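Local coordinates for p800 reaction center core protein (Heliobacterium modesticaldum, PDB 5V8K) that forms the homodimeric core of a photosynthetic reaction center, holding bacteriochlorophylls and a [4Fe-4S] cluster for light-driven electron transfer across the membrane, at residues N1-Q5 against K198-A202. Numbering follows the deposited sequence.
Sequences NPRAQ and KDWEA. With GBF (Bacteriochlorophyll g), chain F.
Gln5 meets the indole of Trp200 at its pyrrole edge: NE1 donates to Gln5 OE1 at 2.7 Å, with a bent N-H...O angle of 148°. The oxygen lies somewhat out of the ring plane, and the amide plane is turned 51° from it; the glutamine and the indole run alongside in opposite directions. Pro2 approaches the same ring obliquely, its CB 4.2 Å from Trp200 CZ2. CG of Trp200 stands between the backbone N and the carbonyl carbon (chi1 59°), which swings the indole so that one face turns to the pigment and the other to Glu201. The ethylidene end of bacteriochlorophyll g, GBF CBC, sits 3.5 Å above the centre of the first face, while Glu201 CB backs the opposite face nearer its rim. Pro2 CG touches the same pigment carbon at 3.5 Å, so proline and tryptophan form adjoining walls of one pocket. A leucine in place of Trp200 would probably leave Gln5 OE1 without its N-H donor and open a gap beneath the pigment's ethylidene group. Asp199 N-caps the helix that begins at Trp200, OD1 accepting from Glu201 N at 3.0 Å through its anti lone pair. Arg288 forms salt bridges with Asp199 and Glu201, and His281 and His284 hydrogen-bond to the Glu201 carboxylate. The contact thus joins the N-terminal 3-10 turn, in the loop before helix 18-39, to the start of the long helix 200-224, with helix 258-291 packed alongside through Phe285 and Arg288.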
ATOM      1  N   ASN A   1     -22.331 -23.397  27.648  1.00 81.31           N
ATOM      2  CA  ASN A   1     -20.983 -23.536  28.182  1.00 76.63           C
ATOM      3  C   ASN A   1     -20.037 -22.797  27.253  1.00 71.91           C
ATOM      4  O   ASN A   1     -19.170 -23.395  26.614  1.00 70.44           O
ATOM      5  CB  ASN A   1     -20.576 -24.998  28.313  1.00 79.89           C
ATOM      6  CG  ASN A   1     -19.247 -25.154  29.021  1.00 82.13           C
ATOM      7  OD1 ASN A   1     -18.817 -24.264  29.763  1.00 80.44           O
ATOM      8  ND2 ASN A   1     -18.575 -26.272  28.778  1.00 85.00           N
ATOM      9  N   PRO A   2     -20.210 -21.481  27.212  1.00 68.71           N
ATOM     10  CA  PRO A   2     -19.487 -20.659  26.233  1.00 63.38           C
ATOM     11  C   PRO A   2     -17.987 -20.851  26.245  1.00 64.75           C
ATOM     12  O   PRO A   2     -17.352 -20.713  25.193  1.00 63.28           O
ATOM     13  CB  PRO A   2     -19.849 -19.235  26.649  1.00 59.28           C
ATOM     14  CG  PRO A   2     -20.929 -19.348  27.605  1.00 63.46           C
ATOM     15  CD  PRO A   2     -20.947 -20.678  28.187  1.00 66.15           C
ATOM     16  N   ARG A   3     -17.392 -21.134  27.405  1.00 66.71           N
ATOM     17  CA  ARG A   3     -15.943 -21.259  27.476  1.00 67.82           C
ATOM     18  C   ARG A   3     -15.454 -22.398  26.606  1.00 68.87           C
ATOM     19  O   ARG A   3     -14.310 -22.373  26.148  1.00 70.62           O
ATOM     20  CB  ARG A   3     -15.477 -21.455  28.921  1.00 72.16           C
ATOM     21  CG  ARG A   3     -15.520 -20.164  29.756  1.00 78.33           C
ATOM     22  CD  ARG A   3     -14.987 -20.347  31.171  1.00 85.18           C
ATOM     23  NE  ARG A   3     -13.755 -21.138  31.190  1.00 92.29           N
ATOM     24  CZ  ARG A   3     -12.811 -21.056  32.126  1.00 97.94           C
ATOM     25  NH1 ARG A   3     -11.738 -21.839  32.041  1.00100.38           N
ATOM     26  NH2 ARG A   3     -12.921 -20.192  33.134  1.00 99.22           N
ATOM     27  N   ALA A   4     -16.298 -23.400  26.368  1.00 59.51           N
ATOM     28  CA  ALA A   4     -15.948 -24.497  25.491  1.00 57.40           C
ATOM     29  C   ALA A   4     -16.241 -24.191  24.028  1.00 61.03           C
ATOM     30  O   ALA A   4     -15.880 -24.984  23.160  1.00 62.23           O
ATOM     31  CB  ALA A   4     -16.698 -25.759  25.918  1.00 59.45           C
ATOM     32  N   GLN A   5     -16.868 -23.063  23.726  1.00 63.83           N
ATOM     33  CA  GLN A   5     -17.405 -22.834  22.397  1.00 64.40           C
ATOM     34  C   GLN A   5     -16.776 -21.632  21.725  1.00 63.68           C
ATOM     35  O   GLN A   5     -17.321 -21.135  20.744  1.00 66.90           O
ATOM     36  CB  GLN A   5     -18.922 -22.672  22.462  1.00 63.28           C
ATOM     37  CG  GLN A   5     -19.617 -23.793  23.242  1.00 64.71           C
ATOM     38  CD  GLN A   5     -21.055 -23.464  23.549  1.00 66.74           C
ATOM     39  OE1 GLN A   5     -21.376 -22.353  23.964  1.00 68.46           O
ATOM     40  NE2 GLN A   5     -21.925 -24.415  23.343  1.00 65.68           N
ATOM     41  N   LYS A 198     -31.403 -23.605  21.367  1.00 76.22           N
ATOM     42  CA  LYS A 198     -30.281 -24.475  21.712  1.00 81.80           C
ATOM     43  C   LYS A 198     -28.984 -23.699  21.884  1.00 83.31           C
ATOM     44  O   LYS A 198     -28.184 -24.024  22.771  1.00 89.60           O
ATOM     45  CB  LYS A 198     -30.070 -25.552  20.637  1.00 88.14           C
ATOM     46  CG  LYS A 198     -31.058 -26.719  20.637  1.00 95.45           C
ATOM     47  CD  LYS A 198     -30.879 -27.592  19.372  1.00100.30           C
ATOM     48  CE  LYS A 198     -31.784 -28.833  19.382  1.00104.58           C
ATOM     49  NZ  LYS A 198     -32.257 -29.230  18.020  1.00104.42           N
ATOM     50  N   ASP A 199     -28.731 -22.695  21.041  1.00 67.15           N
ATOM     51  CA  ASP A 199     -27.381 -22.165  20.894  1.00 62.29           C
ATOM     52  C   ASP A 199     -27.400 -20.643  20.829  1.00 60.03           C
ATOM     53  O   ASP A 199     -27.968 -20.059  19.896  1.00 57.22           O
ATOM     54  CB  ASP A 199     -26.701 -22.757  19.648  1.00 64.99           C
ATOM     55  CG  ASP A 199     -25.179 -22.810  19.779  1.00 71.56           C
ATOM     56  OD1 ASP A 199     -24.552 -21.727  19.874  1.00 70.79           O
ATOM     57  OD2 ASP A 199     -24.615 -23.934  19.788  1.00 75.47           O
ATOM     58  N   TRP A 200     -26.747 -20.016  21.814  1.00 56.70           N
ATOM     59  CA  TRP A 200     -26.606 -18.563  21.858  1.00 56.92           C
ATOM     60  C   TRP A 200     -25.871 -18.027  20.628  1.00 54.47           C
ATOM     61  O   TRP A 200     -26.125 -16.900  20.195  1.00 49.16           O
ATOM     62  CB  TRP A 200     -25.870 -18.149  23.142  1.00 51.74           C
ATOM     63  CG  TRP A 200     -24.513 -18.748  23.260  1.00 51.66           C
ATOM     64  CD1 TRP A 200     -24.175 -19.883  23.933  1.00 53.16           C
ATOM     65  CD2 TRP A 200     -23.301 -18.259  22.675  1.00 54.28           C
ATOM     66  NE1 TRP A 200     -22.833 -20.134  23.801  1.00 52.66           N
ATOM     67  CE2 TRP A 200     -22.274 -19.161  23.023  1.00 52.68           C
ATOM     68  CE3 TRP A 200     -22.986 -17.156  21.879  1.00 51.72           C
ATOM     69  CZ2 TRP A 200     -20.959 -18.986  22.618  1.00 53.61           C
ATOM     70  CZ3 TRP A 200     -21.664 -16.986  21.459  1.00 52.12           C
ATOM     71  CH2 TRP A 200     -20.672 -17.898  21.821  1.00 53.32           C
ATOM     72  N   GLU A 201     -24.946 -18.790  20.060  1.00 49.01           N
ATOM     73  CA  GLU A 201     -24.233 -18.245  18.916  1.00 47.58           C
ATOM     74  C   GLU A 201     -25.132 -18.179  17.683  1.00 48.71           C
ATOM     75  O   GLU A 201     -24.951 -17.301  16.839  1.00 47.11           O
ATOM     76  CB  GLU A 201     -22.955 -19.039  18.634  1.00 46.74           C
ATOM     77  CG  GLU A 201     -21.983 -18.285  17.723  1.00 47.17           C
ATOM     78  CD  GLU A 201     -20.585 -18.875  17.624  1.00 48.33           C
ATOM     79  OE1 GLU A 201     -20.414 -20.095  17.873  1.00 49.41           O
ATOM     80  OE2 GLU A 201     -19.648 -18.108  17.266  1.00 47.10           O
ATOM     81  N   ALA A 202     -26.137 -19.046  17.574  1.00 49.36           N
ATOM     82  CA  ALA A 202     -27.031 -18.940  16.426  1.00 50.71           C
ATOM     83  C   ALA A 202     -27.872 -17.677  16.522  1.00 48.71           C
ATOM     84  O   ALA A 202     -27.995 -16.933  15.542  1.00 47.77           O
ATOM     85  CB  ALA A 202     -27.923 -20.174  16.298  1.00 51.62           C
TER
HETATM   86 MG   GBF F1004     -23.995 -10.197  24.333  1.00 47.02          MG
HETATM   87  CHA GBF F1004     -26.438  -9.337  21.928  1.00 47.14           C
HETATM   88  CHB GBF F1004     -23.247  -6.998  24.591  1.00 43.08           C
HETATM   89  CHC GBF F1004     -21.013 -11.333  25.621  1.00 43.92           C
HETATM   90  CHD GBF F1004     -24.934 -13.572  23.788  1.00 46.73           C
HETATM   91  NA  GBF F1004     -24.709  -8.519  23.503  1.00 48.79           N
HETATM   92  C1A GBF F1004     -25.603  -8.242  22.532  1.00 42.40           C
HETATM   93  C2A GBF F1004     -26.136  -6.811  22.462  1.00 49.37           C
HETATM   94  C3A GBF F1004     -25.070  -6.094  23.294  1.00 41.33           C
HETATM   95  C4A GBF F1004     -24.296  -7.281  23.818  1.00 43.53           C
HETATM   96  CMA GBF F1004     -24.200  -5.155  22.450  1.00 39.64           C
HETATM   97  CAA GBF F1004     -27.540  -6.456  22.961  1.00 47.70           C
HETATM   98  CBA GBF F1004     -27.787  -6.908  24.401  1.00 47.81           C
HETATM   99  CGA GBF F1004     -29.245  -7.269  24.597  1.00 52.27           C
HETATM  100  O1A GBF F1004     -30.057  -6.443  25.004  1.00 54.86           O
HETATM  101  O2A GBF F1004     -29.600  -8.667  24.619  1.00 57.82           O
HETATM  102  NB  GBF F1004     -22.329  -9.273  24.994  1.00 42.76           N
HETATM  103  C1B GBF F1004     -22.228  -7.935  25.101  1.00 41.92           C
HETATM  104  C2B GBF F1004     -21.002  -7.626  25.622  1.00 50.61           C
HETATM  105  C3B GBF F1004     -20.384  -8.826  25.885  1.00 48.39           C
HETATM  106  C4B GBF F1004     -21.261  -9.866  25.524  1.00 45.89           C
HETATM  107  CMB GBF F1004     -20.449  -6.242  25.888  1.00 40.76           C
HETATM  108  CAB GBF F1004     -19.038  -8.790  26.458  1.00 48.59           C
HETATM  109  CBB GBF F1004     -18.155  -9.748  26.498  1.00 48.84           C
HETATM  110  NC  GBF F1004     -23.146 -12.044  24.574  1.00 49.73           N
HETATM  111  C1C GBF F1004     -22.014 -12.329  25.208  1.00 44.92           C
HETATM  112  C2C GBF F1004     -21.545 -13.687  25.573  1.00 50.26           C
HETATM  113  C3C GBF F1004     -22.809 -14.207  25.038  1.00 47.69           C
HETATM  114  C4C GBF F1004     -23.667 -13.272  24.462  1.00 46.09           C
HETATM  115  CMC GBF F1004     -20.349 -14.074  24.691  1.00 45.02           C
HETATM  116  CAC GBF F1004     -23.174 -15.649  25.076  1.00 48.63           C
HETATM  117  CBC GBF F1004     -22.289 -16.710  25.696  1.00 52.41           C
HETATM  118  ND  GBF F1004     -25.273 -11.278  23.199  1.00 44.70           N
HETATM  119  C1D GBF F1004     -25.662 -12.540  23.035  1.00 45.82           C
HETATM  120  C2D GBF F1004     -26.872 -12.933  22.024  1.00 46.34           C
HETATM  121  C3D GBF F1004     -27.023 -11.579  21.717  1.00 45.18           C
HETATM  122  C4D GBF F1004     -26.153 -10.635  22.345  1.00 47.33           C
HETATM  123  CMD GBF F1004     -27.559 -14.201  21.583  1.00 47.64           C
HETATM  124  CAD GBF F1004     -27.841 -10.799  20.762  1.00 47.89           C
HETATM  125  OBD GBF F1004     -28.849 -11.070  20.030  1.00 50.00           O
HETATM  126  CBD GBF F1004     -27.651  -9.357  21.078  1.00 48.05           C
HETATM  127  CGD GBF F1004     -27.449  -8.557  19.824  1.00 46.43           C
HETATM  128  O1D GBF F1004     -28.289  -7.840  19.340  1.00 46.70           O
HETATM  129  O2D GBF F1004     -26.210  -8.641  19.128  1.00 47.39           O
HETATM  130  CED GBF F1004     -26.125  -8.095  17.820  1.00 45.24           C
HETATM  131  C1  GBF F1004     -30.960  -9.087  24.790  1.00 58.61           C
HETATM  132  C2  GBF F1004     -30.916 -10.473  25.350  1.00 52.54           C
HETATM  133  C3  GBF F1004     -30.452 -11.508  24.652  1.00 56.55           C
HETATM  134  C4  GBF F1004     -29.993 -11.346  23.221  1.00 54.88           C
HETATM  135  C5  GBF F1004     -30.418 -12.877  25.303  1.00 56.17           C